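Local atomic coordinates of 361aa long hypothetical D-aminopeptidase (Pyrococcus horikoshii, PDB entry 2DRH), a protein that is of unknown function but probably acts as an aminopeptidase of the S58 (DmpA-like) type. Residues 179-184 / 342-347; 212-217 / 270-275; 220-225 / 350-355. All blocks are in the same frame, centred on the assembly; numbering follows the deposited sequence.

Contact 1 of 3, residues 179-184 / 342-347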
loop_
_atom_site.group_PDB
_atom_site.type_symbol
_atom_site.label_atom_id
_atom_site.label_comp_id
_atom_site.label_asym_id
_atom_site.label_seq_id
_atom_site.Cartn_x
_atom_site.Cartn_y
_atom_site.Cartn_z
ATOM N N PHE A 179 24.278 6.570 -15.616
ATOM C CA PHE A 179 24.409 6.320 -17.050
ATOM C C PHE A 179 25.868 6.087 -17.420
ATOM O O PHE A 179 26.291 6.369 -18.539
ATOM C CB PHE A 179 23.858 7.511 -17.842
ATOM C CG PHE A 179 22.396 7.752 -17.622
ATOM C CD1 PHE A 179 21.446 6.885 -18.161
ATOM C CD2 PHE A 179 21.965 8.824 -16.844
ATOM C CE1 PHE A 179 20.086 7.082 -17.925
ATOM C CE2 PHE A 179 20.609 9.028 -16.603
ATOM C CZ PHE A 179 19.668 8.157 -17.144
ATOM N N GLU A 180 26.629 5.573 -16.462
ATOM C CA GLU A 180 28.044 5.289 -16.651
ATOM C C GLU A 180 28.888 6.525 -16.927
ATOM O O GLU A 180 29.939 6.465 -17.563
ATOM C CB GLU A 180 28.232 4.209 -17.721
ATOM C CG GLU A 180 27.591 2.908 -17.280
ATOM C CD GLU A 180 27.732 1.783 -18.282
ATOM O OE1 GLU A 180 28.854 1.255 -18.444
ATOM O OE2 GLU A 180 26.711 1.431 -18.903
ATOM N N PHE A 181 28.395 7.648 -16.418
ATOM C CA PHE A 181 29.076 8.933 -16.468
ATOM C C PHE A 181 29.099 9.265 -14.980
ATOM O O PHE A 181 28.493 8.544 -14.179
ATOM C CB PHE A 181 28.254 9.981 -17.219
ATOM C CG PHE A 181 28.267 9.812 -18.716
ATOM C CD1 PHE A 181 29.461 9.882 -19.426
ATOM C CD2 PHE A 181 27.079 9.623 -19.418
ATOM C CE1 PHE A 181 29.472 9.770 -20.823
ATOM C CE2 PHE A 181 27.075 9.510 -20.810
ATOM C CZ PHE A 181 28.273 9.584 -21.514
ATOM N N LYS A 182 29.787 10.329 -14.587
ATOM C CA LYS A 182 29.811 10.669 -13.174
ATOM C C LYS A 182 28.419 11.145 -12.778
ATOM O O LYS A 182 27.796 11.922 -13.505
ATOM C CB LYS A 182 30.826 11.773 -12.903
ATOM C CG LYS A 182 31.004 12.095 -11.428
ATOM C CD LYS A 182 31.633 10.926 -10.677
ATOM C CE LYS A 182 31.672 11.192 -9.174
ATOM N NZ LYS A 182 30.307 11.460 -8.648
ATOM N N GLY A 183 27.925 10.662 -11.639
ATOM C CA GLY A 183 26.615 11.074 -11.162
ATOM C C GLY A 183 26.779 12.024 -9.991
ATOM O O GLY A 183 27.860 12.583 -9.799
ATOM N N GLY A 184 25.719 12.212 -9.205
ATOM C CA GLY A 184 25.810 13.095 -8.052
ATOM C C GLY A 184 24.554 13.886 -7.715
ATOM O O GLY A 184 23.436 13.420 -7.920
ATOM N N TYR A 342 33.648 9.469 -16.154
ATOM C CA TYR A 342 33.899 10.774 -16.738
ATOM C C TYR A 342 32.645 11.616 -16.790
ATOM O O TYR A 342 31.554 11.105 -17.008
ATOM C CB TYR A 342 34.463 10.631 -18.151
ATOM C CG TYR A 342 35.797 9.935 -18.205
ATOM C CD1 TYR A 342 35.882 8.542 -18.190
ATOM C CD2 TYR A 342 36.981 10.670 -18.262
ATOM C CE1 TYR A 342 37.119 7.900 -18.231
ATOM C CE2 TYR A 342 38.220 10.040 -18.301
ATOM C CZ TYR A 342 38.282 8.658 -18.286
ATOM O OH TYR A 342 39.511 8.038 -18.321
ATOM N N ALA A 343 32.816 12.918 -16.597
ATOM C CA ALA A 343 31.697 13.842 -16.632
ATOM C C ALA A 343 31.150 13.902 -18.044
ATOM O O ALA A 343 31.906 13.848 -19.014
ATOM C CB ALA A 343 32.147 15.220 -16.198
ATOM N N LEU A 344 29.832 14.005 -18.159
ATOM C CA LEU A 344 29.182 14.094 -19.460
ATOM C C LEU A 344 29.802 15.245 -20.258
ATOM O O LEU A 344 29.769 16.394 -19.822
ATOM C CB LEU A 344 27.688 14.352 -19.259
ATOM C CG LEU A 344 26.769 14.396 -20.477
ATOM C CD1 LEU A 344 26.641 13.001 -21.086
ATOM C CD2 LEU A 344 25.406 14.917 -20.039
ATOM N N PRO A 345 30.382 14.952 -21.434
ATOM C CA PRO A 345 31.002 15.988 -22.273
ATOM C C PRO A 345 29.991 17.020 -22.786
ATOM O O PRO A 345 29.255 16.764 -23.738
ATOM C CB PRO A 345 31.639 15.177 -23.400
ATOM C CG PRO A 345 30.738 13.981 -23.503
ATOM C CD PRO A 345 30.535 13.624 -22.053
ATOM N N LYS A 346 29.988 18.196 -22.161
ATOM C CA LYS A 346 29.051 19.266 -22.501
ATOM C C LYS A 346 29.106 19.840 -23.918
ATOM O O LYS A 346 28.064 20.163 -24.491
ATOM C CB LYS A 346 29.168 20.384 -21.458
ATOM C CG LYS A 346 28.686 19.943 -20.074
ATOM C CD LYS A 346 28.881 21.011 -18.995
ATOM C CE LYS A 346 30.344 21.160 -18.603
ATOM N NZ LYS A 346 30.931 19.894 -18.064
ATOM N N GLU A 347 30.302 19.976 -24.490
ATOM C CA GLU A 347 30.423 20.496 -25.851
ATOM C C GLU A 347 29.936 19.432 -26.828
ATOM O O GLU A 347 29.387 19.738 -27.881
ATOM C CB GLU A 347 31.871 20.866 -26.171
ATOM C CG GLU A 347 32.373 22.093 -25.437
ATOM C CD GLU A 347 31.498 23.312 -25.669
ATOM O OE1 GLU A 347 31.144 23.583 -26.838
ATOM O OE2 GLU A 347 31.170 24.007 -24.684
HETATM O O HOH W 1 32.287 7.779 -17.763
HETATM O O HOH W 2 28.299 13.715 -15.913
#
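A single backbone hydrogen bond, two bridging waters and aromatic-aliphatic packing join the beta hairpin of strands 177-178 and 181-182, closed by a type I' turn at Phe179-Glu180, to the extended segment that leads into helix 346-355, near the C-terminal end of the chain. The bond runs from Lys182 N to Tyr342 O (3.1 Å, 152° at the hydrogen); the donor stands well above the carbonyl plane. Waters bridge Glu180 O to Tyr342 N and Lys182 O to Leu344 N. With CG anti to its carbonyl carbon, Phe181 lays its ring against the strand-like chain. Leu344 CD1 sits over one ring face, 3.8 Å from the centroid in a CH-pi contact, while Tyr342 O lies at the edge, and Arg212 adds a cation-pi contact. An alanine at Phe181 would remove the ring and would probably leave Leu344 and Arg212 without a shared packing surface. Lys182 turns its amino group away from 342-347, to Gly183 O and to Thr174 O and Met176 O just before the hairpin. Where the helix begins, the side chains of Pro345 and Phe181 cross at about a right angle, Pro345 CD 4.2 Å from Phe181 CE1.

Contact 2 of 3, residues 212-217 / 270-275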
loop_
_atom_site.group_PDB
_atom_site.type_symbol
_atom_site.label_atom_id
_atom_site.label_comp_id
_atom_site.label_asym_id
_atom_site.label_seq_id
_atom_site.Cartn_x
_atom_site.Cartn_y
_atom_site.Cartn_z
ATOM N N ARG A 212 24.558 3.253 -19.882
ATOM C CA ARG A 212 25.029 4.324 -20.750
ATOM C C ARG A 212 24.054 4.671 -21.877
ATOM O O ARG A 212 23.757 5.845 -22.109
ATOM C CB ARG A 212 26.395 3.951 -21.348
ATOM C CG ARG A 212 26.931 4.963 -22.355
ATOM C CD ARG A 212 27.143 6.334 -21.723
ATOM N NE ARG A 212 28.262 6.351 -20.786
ATOM C CZ ARG A 212 29.534 6.209 -21.142
ATOM N NH1 ARG A 212 29.858 6.039 -22.418
ATOM N NH2 ARG A 212 30.485 6.229 -20.221
ATOM N N GLU A 213 23.553 3.646 -22.562
ATOM C CA GLU A 213 22.641 3.839 -23.682
ATOM C C GLU A 213 21.207 4.255 -23.369
ATOM O O GLU A 213 20.448 4.563 -24.292
ATOM C CB GLU A 213 22.614 2.582 -24.560
ATOM C CG GLU A 213 22.647 1.275 -23.786
ATOM C CD GLU A 213 23.944 1.105 -23.010
ATOM O OE1 GLU A 213 25.022 1.204 -23.633
ATOM O OE2 GLU A 213 23.888 0.880 -21.783
ATOM N N ASP A 214 20.819 4.262 -22.099
ATOM C CA ASP A 214 19.458 4.666 -21.767
ATOM C C ASP A 214 19.310 6.191 -21.762
ATOM O O ASP A 214 18.255 6.721 -22.107
ATOM C CB ASP A 214 19.045 4.127 -20.392
ATOM C CG ASP A 214 19.101 2.607 -20.307
ATOM O OD1 ASP A 214 18.756 1.924 -21.297
ATOM O OD2 ASP A 214 19.475 2.098 -19.232
ATOM N N LEU A 215 20.378 6.884 -21.381
ATOM C CA LEU A 215 20.381 8.342 -21.282
ATOM C C LEU A 215 19.576 9.074 -22.356
ATOM O O LEU A 215 19.870 9.004 -23.554
ATOM C CB LEU A 215 21.826 8.861 -21.255
ATOM C CG LEU A 215 22.028 10.372 -21.045
ATOM C CD1 LEU A 215 21.297 10.850 -19.793
ATOM C CD2 LEU A 215 23.514 10.667 -20.940
ATOM N N THR A 216 18.551 9.786 -21.898
ATOM C CA THR A 216 17.678 10.548 -22.775
ATOM C C THR A 216 17.636 11.988 -22.276
ATOM O O THR A 216 17.226 12.241 -21.144
ATOM C CB THR A 216 16.261 9.967 -22.743
ATOM O OG1 THR A 216 16.333 8.551 -22.955
ATOM C CG2 THR A 216 15.394 10.605 -23.824
ATOM N N ILE A 217 18.070 12.928 -23.112
ATOM C CA ILE A 217 18.080 14.335 -22.712
ATOM C C ILE A 217 17.170 15.166 -23.595
ATOM O O ILE A 217 17.465 15.396 -24.763
ATOM C CB ILE A 217 19.508 14.931 -22.754
ATOM C CG1 ILE A 217 20.422 14.163 -21.795
ATOM C CG2 ILE A 217 19.469 16.406 -22.360
ATOM C CD1 ILE A 217 21.837 14.708 -21.710
ATOM N N GLY A 270 15.495 8.315 -19.118
ATOM C CA GLY A 270 15.991 6.972 -19.379
ATOM C C GLY A 270 16.024 6.085 -18.139
ATOM O O GLY A 270 16.724 5.061 -18.111
ATOM N N GLY A 271 15.275 6.477 -17.108
ATOM C CA GLY A 271 15.224 5.698 -15.880
ATOM C C GLY A 271 14.148 4.624 -15.964
ATOM O O GLY A 271 12.953 4.938 -16.034
ATOM N N TYR A 272 14.575 3.357 -15.947
ATOM C CA TYR A 272 13.666 2.221 -16.047
ATOM C C TYR A 272 13.464 1.449 -14.743
ATOM O O TYR A 272 12.735 0.449 -14.715
ATOM C CB TYR A 272 14.160 1.248 -17.129
ATOM C CG TYR A 272 14.225 1.851 -18.521
ATOM C CD1 TYR A 272 15.339 2.577 -18.935
ATOM C CD2 TYR A 272 13.159 1.721 -19.407
ATOM C CE1 TYR A 272 15.389 3.160 -20.197
ATOM C CE2 TYR A 272 13.196 2.300 -20.672
ATOM C CZ TYR A 272 14.313 3.020 -21.061
ATOM O OH TYR A 272 14.349 3.615 -22.309
ATOM N N ALA A 273 14.109 1.906 -13.672
ATOM C CA ALA A 273 14.006 1.255 -12.371
ATOM C C ALA A 273 14.374 -0.233 -12.467
ATOM O O ALA A 273 13.552 -1.109 -12.197
ATOM C CB ALA A 273 12.588 1.414 -11.811
ATOM N N TYR A 274 15.610 -0.515 -12.864
ATOM C CA TYR A 274 16.053 -1.903 -12.958
ATOM C C TYR A 274 15.912 -2.564 -11.592
ATOM O O TYR A 274 15.709 -1.890 -10.571
ATOM C CB TYR A 274 17.507 -1.973 -13.434
ATOM C CG TYR A 274 17.697 -1.468 -14.846
ATOM C CD1 TYR A 274 16.863 -1.903 -15.879
ATOM C CD2 TYR A 274 18.713 -0.564 -15.155
ATOM C CE1 TYR A 274 17.036 -1.449 -17.188
ATOM C CE2 TYR A 274 18.896 -0.105 -16.463
ATOM C CZ TYR A 274 18.056 -0.552 -17.470
ATOM O OH TYR A 274 18.247 -0.114 -18.758
ATOM N N ASN A 275 16.031 -3.887 -11.572
ATOM C CA ASN A 275 15.884 -4.632 -10.336
ATOM C C ASN A 275 16.625 -4.107 -9.110
ATOM O O ASN A 275 16.036 -3.994 -8.035
ATOM C CB ASN A 275 16.283 -6.086 -10.536
ATOM C CG ASN A 275 16.156 -6.879 -9.263
ATOM O OD1 ASN A 275 15.049 -7.091 -8.759
ATOM N ND2 ASN A 275 17.285 -7.311 -8.720
HETATM O O HOH W 3 16.173 5.291 -23.044
#
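Asp214 reaches tip to tip for Tyr274, whose hydroxyl OH donates to Asp214 OD2 across 2.6 Å. The bond is short, and it meets the oxygen from above the carboxylate plane, 31° out of it, with the phenol ring turned obliquely to that plane. The same OD2 also accepts from the backbone N of Arg211, so two donors grip it and probably help to keep the acid ionised. Tyr272 crosses Asp214 obliquely, its ring plane 60° from the carboxylate, and brings CE1 to 3.8 Å from Asp214 OD1. Asp214 CB meanwhile packs on Gly270 O at 3.4 Å.

The backbone carbonyl of Asp214 is also gripped by two hydrogen bonds. Thr216 OG1, anti to its own carbonyl carbon, donates to Asp214 O at 2.8 Å, nearly along the C=O axis. A water bonded to Tyr272 OH gives Asp214 O the second, of 2.7 Å, and Gly270 CA makes a CA-H...O contact with the same oxygen. Gly270 closes helix 252-268 in a Schellman motif; at its backbone angles a side chain would collide with the carbonyl O of the residue before, and a CB would also clash with Asp214 O.

Across the subunit interface, Lys313 of the second subunit makes a cation-pi contact with Tyr272 and packs on Asp214, and Arg261 of that subunit bonds Ala273 O. The contact is thus buried partly by another copy of the protein. Within the chain it ties the loop between strand 198-207 and helix 222-225 to the one that leads from helix 252-268 into strand 278-285, with Leu215 and Ile217 facing away from it onto helices 222-225 and 309-328.

Contact 3 of 3, residues 220-225 / 350-355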
loop_
_atom_site.group_PDB
_atom_site.type_symbol
_atom_site.label_atom_id
_atom_site.label_comp_id
_atom_site.label_asym_id
_atom_site.label_seq_id
_atom_site.Cartn_x
_atom_site.Cartn_y
_atom_site.Cartn_z
ATOM N N VAL A 220 16.289 13.461 -26.751
ATOM C CA VAL A 220 17.397 13.002 -27.587
ATOM C C VAL A 220 18.155 11.843 -26.937
ATOM O O VAL A 220 18.587 11.943 -25.790
ATOM C CB VAL A 220 18.387 14.162 -27.856
ATOM C CG1 VAL A 220 19.502 13.696 -28.785
ATOM C CG2 VAL A 220 17.640 15.352 -28.464
ATOM N N PRO A 221 18.321 10.723 -27.665
ATOM C CA PRO A 221 19.035 9.558 -27.129
ATOM C C PRO A 221 20.538 9.807 -26.986
ATOM O O PRO A 221 21.364 9.138 -27.618
ATOM C CB PRO A 221 18.706 8.458 -28.137
ATOM C CG PRO A 221 18.546 9.209 -29.418
ATOM C CD PRO A 221 17.758 10.429 -28.995
ATOM N N VAL A 222 20.873 10.775 -26.137
ATOM C CA VAL A 222 22.250 11.160 -25.878
ATOM C C VAL A 222 23.101 9.977 -25.419
ATOM O O VAL A 222 24.314 9.971 -25.603
ATOM C CB VAL A 222 22.308 12.271 -24.809
ATOM C CG1 VAL A 222 23.749 12.629 -24.511
ATOM C CG2 VAL A 222 21.529 13.501 -25.288
ATOM N N GLY A 223 22.463 8.980 -24.822
ATOM C CA GLY A 223 23.194 7.813 -24.356
ATOM C C GLY A 223 23.809 7.019 -25.492
ATOM O O GLY A 223 24.983 6.642 -25.427
ATOM N N LEU A 224 23.020 6.761 -26.531
ATOM C CA LEU A 224 23.494 6.013 -27.693
ATOM C C LEU A 224 24.558 6.772 -28.477
ATOM O O LEU A 224 25.556 6.194 -28.918
ATOM C CB LEU A 224 22.322 5.680 -28.613
ATOM C CG LEU A 224 21.354 4.632 -28.068
ATOM C CD1 LEU A 224 20.180 4.480 -29.021
ATOM C CD2 LEU A 224 22.089 3.306 -27.889
ATOM N N GLU A 225 24.348 8.074 -28.650
ATOM C CA GLU A 225 25.305 8.898 -29.373
ATOM C C GLU A 225 26.669 8.888 -28.683
ATOM O O GLU A 225 27.702 9.065 -29.327
ATOM C CB GLU A 225 24.790 10.336 -29.483
ATOM C CG GLU A 225 23.608 10.529 -30.430
ATOM C CD GLU A 225 23.920 10.121 -31.868
ATOM O OE1 GLU A 225 25.081 10.285 -32.308
ATOM O OE2 GLU A 225 22.999 9.649 -32.566
ATOM N N LEU A 350 26.231 19.534 -26.767
ATOM C CA LEU A 350 25.671 20.617 -27.570
ATOM C C LEU A 350 25.599 20.196 -29.032
ATOM O O LEU A 350 24.636 20.511 -29.732
ATOM C CB LEU A 350 26.514 21.883 -27.439
ATOM C CG LEU A 350 26.353 22.664 -26.132
ATOM C CD1 LEU A 350 27.253 23.889 -26.158
ATOM C CD2 LEU A 350 24.898 23.076 -25.956
ATOM N N ARG A 351 26.622 19.477 -29.481
ATOM C CA ARG A 351 26.680 18.989 -30.854
ATOM C C ARG A 351 25.530 18.018 -31.139
ATOM O O ARG A 351 24.851 18.131 -32.161
ATOM C CB ARG A 351 28.018 18.286 -31.095
ATOM C CG ARG A 351 28.119 17.586 -32.432
ATOM C CD ARG A 351 29.435 16.832 -32.551
ATOM N NE ARG A 351 29.460 15.616 -31.739
ATOM C CZ ARG A 351 28.838 14.482 -32.053
ATOM N NH1 ARG A 351 28.129 14.387 -33.169
ATOM N NH2 ARG A 351 28.942 13.431 -31.252
ATOM N N ILE A 352 25.316 17.060 -30.240
ATOM C CA ILE A 352 24.244 16.086 -30.428
ATOM C C ILE A 352 22.872 16.751 -30.431
ATOM O O ILE A 352 22.038 16.455 -31.284
ATOM C CB ILE A 352 24.269 14.984 -29.340
ATOM C CG1 ILE A 352 25.367 13.960 -29.650
ATOM C CG2 ILE A 352 22.929 14.264 -29.286
ATOM C CD1 ILE A 352 26.640 14.161 -28.884
ATOM N N MET A 353 22.643 17.645 -29.476
ATOM C CA MET A 353 21.369 18.344 -29.395
ATOM C C MET A 353 21.113 19.085 -30.704
ATOM O O MET A 353 19.992 19.107 -31.199
ATOM C CB MET A 353 21.364 19.322 -28.214
ATOM C CG MET A 353 21.463 18.656 -26.830
ATOM S SD MET A 353 20.221 17.355 -26.488
ATOM C CE MET A 353 18.776 18.355 -26.049
ATOM N N ARG A 354 22.159 19.681 -31.270
ATOM C CA ARG A 354 22.028 20.399 -32.535
ATOM C C ARG A 354 21.696 19.461 -33.697
ATOM O O ARG A 354 20.880 19.798 -34.551
ATOM C CB ARG A 354 23.305 21.183 -32.853
ATOM C CG ARG A 354 23.341 22.587 -32.255
ATOM C CD ARG A 354 24.405 23.445 -32.932
ATOM N NE ARG A 354 25.758 23.021 -32.589
ATOM C CZ ARG A 354 26.463 23.520 -31.579
ATOM N NH1 ARG A 354 25.945 24.471 -30.810
ATOM N NH2 ARG A 354 27.684 23.062 -31.332
ATOM N N ARG A 355 22.325 18.290 -33.729
ATOM C CA ARG A 355 22.064 17.320 -34.789
ATOM C C ARG A 355 20.589 16.908 -34.798
ATOM O O ARG A 355 20.050 16.524 -35.834
ATOM C CB ARG A 355 22.937 16.073 -34.610
ATOM C CG ARG A 355 22.606 14.944 -35.588
ATOM C CD ARG A 355 23.325 13.640 -35.238
ATOM N NE ARG A 355 24.748 13.657 -35.578
ATOM C CZ ARG A 355 25.219 13.685 -36.823
ATOM N NH1 ARG A 355 24.380 13.697 -37.852
ATOM N NH2 ARG A 355 26.530 13.698 -37.041
#
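Residues 350-355 form the later part of helix 346-355, while 220-225 turn through Pro221, the centre of an inverse gamma turn closed by Val222 N to Val220 O (2.6 Å), into the one-turn helix 222-225; the nearest CA atoms across the gap are those of Val220 and Met353, 6.9 Å apart. Ile352 points at the short helix and makes the main contact. Its CG2 branch, anti to the backbone N, meets Val220 CG1 at 3.5 Å, and its CG1 branch lies along the aliphatic part of Glu225, 3.7 Å from Glu225 CB, the two chains sliding past each other in opposite directions. In Met353 the bend at chi2 brings SD to 3.8 Å from Val220 CG2, and the one at chi3 directs CE. Val222 CG2 packs more loosely on both, 4.3 Å from Ile352 CG2 and 4.2 Å from Met353 SD.

Glu225 bends at chi2, and its OE2 bonds the hydroxyl of Tyr356, just beyond the helix segment. Arg351 and Arg355 are near Glu225 OE1 without touching it, the closer being Arg355 NE at 4.7 Å, and any electrostatic pull is probably modest. Arg351 NE makes a salt bridge with Glu348 OE2. This is plain apolar packing of the C-terminal helix on an inverse gamma turn and the single helical turn that follows it, with Pro221 at the N-cap position, far from the centre of the chain.

The three contacts lie on the same side of the chain's centre, with their own centres 13 to 15 Å apart. Contacts 1 and 2 meet through Arg212, whose NH2 is 2.7 Å from Glu180 O and whose NE is 3.0 Å from Phe179 O; the guanidinium thus ties the hairpin to the loop carrying Asp214. Contacts 2 and 3 join where Leu215 O lies 2.9 Å from Gly223 N, and Ile217 O comes to 3.5 Å from Met353 CE. Contacts 1 and 3 share helix 346-355, entered at Pro345 and packed farther along at Ile352. Contacts 2 and 3 also both touch the second subunit. None of the three holds a ligand, so their relation to the active site stays open.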